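Local coordinates for NS1 (Human bocavirus, PDB 4KW3), which is the origin-recognition and nickase domain of a parvoviral initiator protein, which probably binds the viral replication origin and nicks one DNA strand to start rolling-circle replication, at residues T245-G249 with L250-E254; A76-C79 with K80-M84. All coordinates share one frame; numbering follows the deposited sequence.

Interaction 1: residues T245-G249 with L250-E254; sequences TLING and LPLPE
Ile247 and Leu250 close a beta hairpin through a two-residue type I' turn, with Asn248 and Gly249 at its corners. The tight part of the contact is this backbone ladder. Ile247 N donates to Leu250 O at 2.8 Å and is nearly straight. Leu250 N returns to Ile247 O at 2.9 Å, but it sits well above the carbonyl plane, 57° out of it and not on a lone pair. Leu246 and Pro251 form the next, non-hydrogen-bonded pair, a place where proline costs the ladder no bond. Leu252 N then bonds to Thr245 O at 3.0 Å.

Each face of the ladder adds one modest apolar contact. Leu246 CD2 lies over the Pro251 ring, 4.0 Å from its CD. On the other face, Ile247 CD1 meets Leu252 CD2 at 3.9 Å. With chi1 at 172°, Leu252 swings CG away from its own N, and this carries CD2 to Ile247. The loose part is the turn end, where Leu250 is exposed and folds its CD2 back over the Gly249 carbonyl. At the other end a water spans Thr245 N and Leu252 O.

Asn248 ties the turn to strand 101-109, through Ile103 N and Asp102. Leu246 packs against Cys79, Lys80 and Tyr83 of helix 74-94, while Ile247 and Leu252 both touch Tyr260 of helix 257-268, across the sheet from it.

Interaction 2: residues A76-C79 with K80-M84; sequences AVLC and KAVYM
Ala76 O receives Lys80 N at 3.0 Å, the first of four successive i to i+4 bonds in the alpha helix 74-94. This helix packs on the central sheet of the nuclease domain. The backbone bonds form a regular series: Lys80 N to Ala76 O, Ala81 N to Val77 O, Val82 N to Leu78 O and Tyr83 N to Cys79 O all span 2.8 to 3.1 Å. Ala81 N lies nearly along the C=O axis of Val77, and the donors of the other three are tilted somewhat from the carbonyl planes.

Apolar contact between side chains is slight. Leu78 CD1 and Val82 CG2, one turn apart, come to 4.3 Å. Both side chains continue into the core, where they touch Cys116 of strand 114-122 and residues of helix 134-149, and Cys79 also meets strand 101-109, at Val105 and Ser107. The Leu78 side chain is about 7 Å from that of His115, and the Val82 side chain about 8 Å from that of His117; both histidines are predicted to bind a divalent metal.

Lys80 carries the charge. Its chain is extended beyond CG, and its NZ reaches back along the helix to a hydrogen bond with Asp71 O. The torsion chi1 of -61° sets CG beside the backbone N, and from there Lys80 CG lies 3.3 Å from Ala76 O.

Overall arrangement
Interaction 2 is buried near the middle of the chain, whereas interaction 1 is only partly buried and has an exposed leucine at its turn. Their centres are 11 Å apart and they touch. Leu246 CD1 of the hairpin lies 3.6 Å from Lys80 CA, and Tyr83 OH approaches the turn at Gly249 N. Thus the helix that holds interaction 2 also covers one face of the hairpin. Both contacts rest on backbone hydrogen bonds. Those of 76-84 repeat within one helix, while those of 245-254 link two antiparallel strands and are supplemented by a water. Both also adjoin strand 101-109, 245-249 by backbone pairing and 76-84 by side-chain packing.

Interaction 1: residues T245-G249 with L250-E254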
loop_
_atom_site.group_PDB
_atom_site.type_symbol
_atom_site.label_atom_id
_atom_site.label_comp_id
_atom_site.label_asym_id
_atom_site.label_seq_id
_atom_site.Cartn_x
_atom_site.Cartn_y
_atom_site.Cartn_z
ATOM N N THR A 245 -6.067 1.146 -1.972
ATOM C CA THR A 245 -5.516 2.367 -2.547
ATOM C C THR A 245 -5.998 3.604 -1.806
ATOM O O THR A 245 -7.202 3.801 -1.633
ATOM C CB THR A 245 -5.897 2.453 -4.027
ATOM O OG1 THR A 245 -5.336 1.324 -4.668
ATOM C CG2 THR A 245 -5.315 3.680 -4.690
ATOM N N LEU A 246 -5.054 4.416 -1.345
ATOM C CA LEU A 246 -5.393 5.670 -0.665
ATOM C C LEU A 246 -4.949 6.867 -1.486
ATOM O O LEU A 246 -3.789 6.960 -1.893
ATOM C CB LEU A 246 -4.773 5.726 0.723
ATOM C CG LEU A 246 -5.436 4.814 1.757
ATOM C CD1 LEU A 246 -4.633 4.802 3.054
ATOM C CD2 LEU A 246 -6.872 5.285 2.009
ATOM N N ILE A 247 -5.893 7.755 -1.780
ATOM C CA ILE A 247 -5.568 9.010 -2.437
ATOM C C ILE A 247 -5.797 10.152 -1.442
ATOM O O ILE A 247 -6.933 10.444 -1.069
ATOM C CB ILE A 247 -6.410 9.223 -3.700
ATOM C CG1 ILE A 247 -6.341 7.983 -4.585
ATOM C CG2 ILE A 247 -5.933 10.465 -4.472
ATOM C CD1 ILE A 247 -7.285 8.010 -5.750
ATOM N N ASN A 248 -4.708 10.778 -1.016
ATOM C CA ASN A 248 -4.754 11.857 -0.036
ATOM C C ASN A 248 -5.642 11.546 1.152
ATOM O O ASN A 248 -6.458 12.380 1.569
ATOM C CB ASN A 248 -5.153 13.176 -0.708
ATOM C CG ASN A 248 -3.979 13.831 -1.451
ATOM O OD1 ASN A 248 -2.827 13.741 -1.021
ATOM N ND2 ASN A 248 -4.268 14.467 -2.575
ATOM N N GLY A 249 -5.516 10.320 1.658
ATOM C CA GLY A 249 -6.240 9.899 2.843
ATOM C C GLY A 249 -7.552 9.169 2.556
ATOM O O GLY A 249 -8.054 8.429 3.398
ATOM N N LEU A 250 -8.123 9.387 1.377
ATOM C CA LEU A 250 -9.390 8.743 1.035
ATOM C C LEU A 250 -9.221 7.492 0.167
ATOM O O LEU A 250 -8.460 7.484 -0.806
ATOM C CB LEU A 250 -10.337 9.743 0.360
ATOM C CG LEU A 250 -10.615 11.012 1.189
ATOM C CD1 LEU A 250 -11.679 11.865 0.524
ATOM C CD2 LEU A 250 -10.984 10.710 2.656
ATOM N N PRO A 251 -9.913 6.414 0.540
ATOM C CA PRO A 251 -9.855 5.179 -0.257
ATOM C C PRO A 251 -10.539 5.308 -1.606
ATOM O O PRO A 251 -11.600 5.901 -1.707
ATOM C CB PRO A 251 -10.606 4.172 0.612
ATOM C CG PRO A 251 -11.522 5.015 1.466
ATOM C CD PRO A 251 -10.731 6.265 1.754
ATOM N N LEU A 252 -9.916 4.757 -2.639
ATOM C CA LEU A 252 -10.590 4.557 -3.914
ATOM C C LEU A 252 -11.343 3.229 -3.792
ATOM O O LEU A 252 -10.728 2.167 -3.731
ATOM C CB LEU A 252 -9.552 4.514 -5.028
ATOM C CG LEU A 252 -9.868 4.136 -6.471
ATOM C CD1 LEU A 252 -11.289 4.469 -6.903
ATOM C CD2 LEU A 252 -8.845 4.814 -7.361
ATOM N N PRO A 253 -12.676 3.291 -3.684
ATOM C CA PRO A 253 -13.460 2.072 -3.419
ATOM C C PRO A 253 -13.428 1.152 -4.634
ATOM O O PRO A 253 -13.498 1.640 -5.775
ATOM C CB PRO A 253 -14.891 2.600 -3.178
ATOM C CG PRO A 253 -14.739 4.116 -2.962
ATOM C CD PRO A 253 -13.531 4.488 -3.815
ATOM N N GLU A 254 -13.295 -0.147 -4.379
ATOM C CA GLU A 254 -13.234 -1.178 -5.423
ATOM C C GLU A 254 -14.202 -0.923 -6.552
ATOM O O GLU A 254 -13.836 -1.055 -7.712
ATOM C CB GLU A 254 -13.492 -2.582 -4.832
ATOM C CG GLU A 254 -13.134 -3.754 -5.750
ATOM C CD GLU A 254 -14.182 -4.060 -6.836
ATOM O OE1 GLU A 254 -15.350 -3.660 -6.697
ATOM O OE2 GLU A 254 -13.839 -4.726 -7.833
HETATM O O HOH W 1 -8.680 0.522 -2.232
#

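Interaction 2: residues A76-C79 with K80-M84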
loop_
_atom_site.group_PDB
_atom_site.type_symbol
_atom_site.label_atom_id
_atom_site.label_comp_id
_atom_site.label_asym_id
_atom_site.label_seq_id
_atom_site.Cartn_x
_atom_site.Cartn_y
_atom_site.Cartn_z
ATOM N N ALA A 76 -5.393 -3.323 3.585
ATOM C CA ALA A 76 -5.909 -1.974 3.723
ATOM C C ALA A 76 -5.281 -1.267 4.929
ATOM O O ALA A 76 -4.930 -0.085 4.849
ATOM C CB ALA A 76 -7.434 -1.975 3.807
ATOM N N VAL A 77 -5.089 -2.005 6.018
ATOM C CA VAL A 77 -4.485 -1.445 7.221
ATOM C C VAL A 77 -3.023 -1.053 6.979
ATOM O O VAL A 77 -2.596 0.047 7.351
ATOM C CB VAL A 77 -4.569 -2.445 8.392
ATOM C CG1 VAL A 77 -3.877 -1.894 9.666
ATOM C CG2 VAL A 77 -6.015 -2.772 8.678
ATOM N N LEU A 78 -2.275 -1.950 6.343
ATOM C CA LEU A 78 -0.878 -1.703 5.992
ATOM C C LEU A 78 -0.791 -0.403 5.204
ATOM O O LEU A 78 0.064 0.461 5.443
ATOM C CB LEU A 78 -0.328 -2.848 5.136
ATOM C CG LEU A 78 1.115 -2.597 4.684
ATOM C CD1 LEU A 78 2.012 -2.371 5.891
ATOM C CD2 LEU A 78 1.654 -3.715 3.804
ATOM N N CYS A 79 -1.715 -0.279 4.270
ATOM C CA CYS A 79 -1.792 0.873 3.412
ATOM C C CYS A 79 -2.086 2.167 4.201
ATOM O O CYS A 79 -1.483 3.194 3.929
ATOM C CB CYS A 79 -2.840 0.598 2.328
ATOM S SG CYS A 79 -2.914 1.815 1.041
ATOM N N LYS A 80 -3.004 2.127 5.168
ATOM C CA LYS A 80 -3.245 3.293 6.031
ATOM C C LYS A 80 -2.017 3.628 6.887
ATOM O O LYS A 80 -1.716 4.798 7.117
ATOM C CB LYS A 80 -4.448 3.073 6.945
ATOM C CG LYS A 80 -5.766 2.838 6.212
ATOM C CD LYS A 80 -6.866 2.390 7.172
ATOM C CE LYS A 80 -8.080 1.871 6.435
ATOM N NZ LYS A 80 -9.153 1.471 7.403
ATOM N N ALA A 81 -1.333 2.592 7.372
ATOM C CA ALA A 81 -0.141 2.757 8.189
ATOM C C ALA A 81 0.925 3.539 7.414
ATOM O O ALA A 81 1.466 4.540 7.907
ATOM C CB ALA A 81 0.396 1.397 8.624
ATOM N N VAL A 82 1.210 3.073 6.200
ATOM C CA VAL A 82 2.184 3.714 5.332
ATOM C C VAL A 82 1.798 5.167 5.021
ATOM O O VAL A 82 2.650 6.065 5.073
ATOM C CB VAL A 82 2.384 2.900 4.024
ATOM C CG1 VAL A 82 3.229 3.665 3.039
ATOM C CG2 VAL A 82 3.037 1.556 4.328
ATOM N N TYR A 83 0.515 5.399 4.739
ATOM C CA TYR A 83 0.005 6.752 4.517
ATOM C C TYR A 83 0.251 7.665 5.741
ATOM O O TYR A 83 0.777 8.778 5.611
ATOM C CB TYR A 83 -1.489 6.745 4.142
ATOM C CG TYR A 83 -2.033 8.139 3.923
ATOM C CD1 TYR A 83 -2.526 8.890 4.980
ATOM C CD2 TYR A 83 -2.015 8.719 2.664
ATOM C CE1 TYR A 83 -2.977 10.182 4.784
ATOM C CE2 TYR A 83 -2.468 10.002 2.461
ATOM C CZ TYR A 83 -2.950 10.723 3.521
ATOM O OH TYR A 83 -3.405 12.000 3.315
ATOM N N MET A 84 -0.169 7.218 6.919
ATOM C CA MET A 84 0.142 7.965 8.132
ATOM C C MET A 84 1.652 8.259 8.285
ATOM O O MET A 84 2.039 9.391 8.604
ATOM C CB MET A 84 -0.406 7.251 9.371
ATOM C CG MET A 84 -1.949 7.332 9.475
ATOM S SD MET A 84 -2.618 6.608 10.996
ATOM C CE MET A 84 -2.340 4.861 10.735
#